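Local coordinates for protein rhizavidin (Rhizobium etli, PDB 3EW1) that binds biotin with high affinity as a dimer, being a secreted member of the avidin family, at the interface of chains A and B. Coordinates in Å, arbitrary orientation; residue numbers count along the deposited sequence, not the author numbering. Chains: chain A/B, rhizavidin.

The interface of chains A and B. Residues chain A 71-72, 79-83, 104-107; chain B 62-63, 65-67, 86-87.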
# COMPACT_ATOMS: atom_id res chain seq x y z
N GLY A 71 3.75 0.38 7.28
CA GLY A 71 4.97 1.06 7.78
C GLY A 71 5.30 0.50 9.16
O GLY A 71 4.42 0.29 9.98
N TRP A 72 6.58 0.31 9.45
CA TRP A 72 7.00 -0.43 10.62
C TRP A 72 7.27 0.45 11.84
O TRP A 72 8.27 0.27 12.53
CB TRP A 72 8.16 -1.39 10.25
CG TRP A 72 7.68 -2.51 9.25
CD1 TRP A 72 7.97 -2.62 7.91
CD2 TRP A 72 6.74 -3.59 9.52
NE1 TRP A 72 7.32 -3.68 7.35
CE2 TRP A 72 6.59 -4.32 8.32
CE3 TRP A 72 6.07 -4.05 10.67
CZ2 TRP A 72 5.76 -5.40 8.20
CZ3 TRP A 72 5.26 -5.17 10.55
CH2 TRP A 72 5.12 -5.85 9.34
N CYS A 79 10.89 0.06 13.45
CA CYS A 79 11.90 -0.62 12.66
C CYS A 79 12.35 0.18 11.42
O CYS A 79 13.13 -0.33 10.60
CB CYS A 79 11.42 -2.02 12.28
SG CYS A 79 11.30 -3.13 13.67
N ASN A 80 11.84 1.41 11.30
CA ASN A 80 12.30 2.39 10.28
C ASN A 80 12.27 1.80 8.86
O ASN A 80 13.16 2.04 8.05
CB ASN A 80 13.69 2.92 10.68
CG ASN A 80 14.13 4.15 9.88
OD1 ASN A 80 13.34 5.09 9.60
ND2 ASN A 80 15.43 4.18 9.55
N SER A 81 11.22 1.02 8.56
CA SER A 81 11.09 0.37 7.26
C SER A 81 9.64 0.43 6.72
O SER A 81 8.70 0.96 7.37
CB SER A 81 11.48 -1.12 7.33
OG SER A 81 12.65 -1.36 8.10
N ALA A 82 9.47 -0.07 5.50
CA ALA A 82 8.08 -0.26 5.00
C ALA A 82 7.99 -1.45 4.08
O ALA A 82 8.98 -1.74 3.40
CB ALA A 82 7.58 0.99 4.30
N THR A 83 6.83 -2.14 4.11
CA THR A 83 6.53 -3.22 3.18
C THR A 83 5.26 -3.01 2.36
O THR A 83 4.26 -2.53 2.90
CB THR A 83 6.37 -4.54 3.98
OG1 THR A 83 7.54 -4.76 4.78
CG2 THR A 83 6.14 -5.75 3.08
N LEU A 104 10.30 -5.05 0.71
CA LEU A 104 10.59 -4.42 1.99
C LEU A 104 11.66 -3.40 1.73
O LEU A 104 12.75 -3.76 1.27
CB LEU A 104 11.10 -5.45 3.00
CG LEU A 104 11.87 -4.99 4.25
CD1 LEU A 104 10.92 -4.19 5.14
CD2 LEU A 104 12.39 -6.19 5.02
N ALA A 105 11.37 -2.14 2.04
CA ALA A 105 12.38 -1.07 1.91
C ALA A 105 12.90 -0.74 3.32
O ALA A 105 12.11 -0.54 4.27
CB ALA A 105 11.79 0.16 1.31
N TYR A 106 14.23 -0.63 3.47
CA TYR A 106 14.83 -0.50 4.79
C TYR A 106 16.23 0.06 4.61
O TYR A 106 16.70 0.17 3.49
CB TYR A 106 14.88 -1.87 5.49
CG TYR A 106 15.81 -2.88 4.84
CD1 TYR A 106 15.53 -3.46 3.60
CD2 TYR A 106 16.99 -3.24 5.48
CE1 TYR A 106 16.41 -4.37 3.01
CE2 TYR A 106 17.88 -4.14 4.91
CZ TYR A 106 17.59 -4.70 3.69
OH TYR A 106 18.49 -5.60 3.18
N GLU A 107 16.86 0.41 5.74
CA GLU A 107 18.24 0.85 5.78
C GLU A 107 19.16 -0.36 5.87
O GLU A 107 19.21 -1.02 6.91
CB GLU A 107 18.47 1.67 7.04
CG GLU A 107 18.38 3.18 6.88
CD GLU A 107 19.09 3.70 5.64
OE1 GLU A 107 20.19 3.21 5.30
OE2 GLU A 107 18.51 4.61 5.01
N ASN B 62 7.00 5.40 7.23
CA ASN B 62 7.77 5.23 8.46
C ASN B 62 9.11 5.89 8.20
O ASN B 62 9.90 5.36 7.46
CB ASN B 62 7.95 3.74 8.79
CG ASN B 62 8.82 3.50 10.05
OD1 ASN B 62 9.13 4.41 10.81
ND2 ASN B 62 9.16 2.27 10.28
N GLY B 63 9.31 7.04 8.81
CA GLY B 63 10.60 7.74 8.59
C GLY B 63 10.66 8.24 7.14
O GLY B 63 9.73 8.89 6.69
N PHE B 65 10.76 6.05 4.70
CA PHE B 65 10.24 4.90 3.95
C PHE B 65 8.75 4.96 3.72
O PHE B 65 8.02 5.50 4.54
CB PHE B 65 10.67 3.63 4.64
CG PHE B 65 12.19 3.49 4.68
CD1 PHE B 65 12.91 3.82 5.82
CD2 PHE B 65 12.88 3.06 3.56
CE1 PHE B 65 14.29 3.73 5.83
CE2 PHE B 65 14.26 2.94 3.56
CZ PHE B 65 14.98 3.28 4.70
N ILE B 66 8.33 4.46 2.56
CA ILE B 66 6.94 4.61 2.19
C ILE B 66 6.52 3.41 1.38
O ILE B 66 7.28 2.85 0.58
CB ILE B 66 6.69 5.93 1.36
CG1 ILE B 66 5.19 6.12 1.08
CG2 ILE B 66 7.54 5.97 0.08
CD1 ILE B 66 4.82 7.48 0.45
N ALA B 67 5.28 3.03 1.59
CA ALA B 67 4.65 1.99 0.74
C ALA B 67 3.26 2.49 0.39
O ALA B 67 2.53 2.98 1.26
CB ALA B 67 4.63 0.63 1.44
N THR B 86 6.89 0.29 -3.14
CA THR B 86 7.61 0.36 -1.86
C THR B 86 8.93 1.07 -2.15
O THR B 86 9.54 0.78 -3.16
CB THR B 86 7.85 -1.08 -1.31
OG1 THR B 86 6.64 -1.87 -1.43
CG2 THR B 86 8.28 -1.04 0.14
N GLY B 87 9.37 1.98 -1.27
CA GLY B 87 10.65 2.66 -1.48
C GLY B 87 10.87 3.70 -0.41
O GLY B 87 10.45 3.55 0.74
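B:Asn62 ND2, the side-chain amide nitrogen, is gripped by one clear hydrogen bond across the dimer interface, to the backbone carbonyl A:Ser81 O at 3.2 Å. The donor lies in the carbonyl plane, on a lone pair, although the bond is bent to 145° at the hydrogen. The contact is part of the two-fold symmetric interface of the rhizavidin homodimer, so it recurs with the chains exchanged. With CG anti to its own backbone N, B:Asn62 reaches from the end of strand 54-62 into the turn leading to strand 81-92 of A. There ND2 also sits 3.0 Å from both A:Asn80 N and A:Ser81 N, donors facing a donor, which give no bond as modelled. Turning the amide over would probably suit these N-H groups, but at the cost of the bond to A:Ser81 O, and the structure alone does not settle the choice.

Beside this polar contact, B:Phe65 provides the main hydrophobic surface. Its ring lies in a corner of A, with the backbone of A:Ala105 to A:Glu107 crossing over one face and CZ 3.5 Å from A:Tyr106 C. The side-chain amide of A:Asn80 stands at the ring's edge, turned 80° from the ring plane. The methyl A:Ala105 CB packs against B:Phe65 CD2 at 3.8 Å. An alanine in place of B:Phe65 would remove this ring and would probably loosen the packing between its strand and this corner of A.

Further along the strands, B:Thr86 directs its methyl CG2 toward A:Ala82 O. A:Ser81, which binds biotin, may link the interface to the biotin pocket: its hydroxyl OG donates to A:Cys79 O, approaching from above the carbonyl plane. A:Trp72 NE1 donates almost straight to the hydroxyl oxygen A:Thr83 OG1, 2.8 Å away in the indole plane.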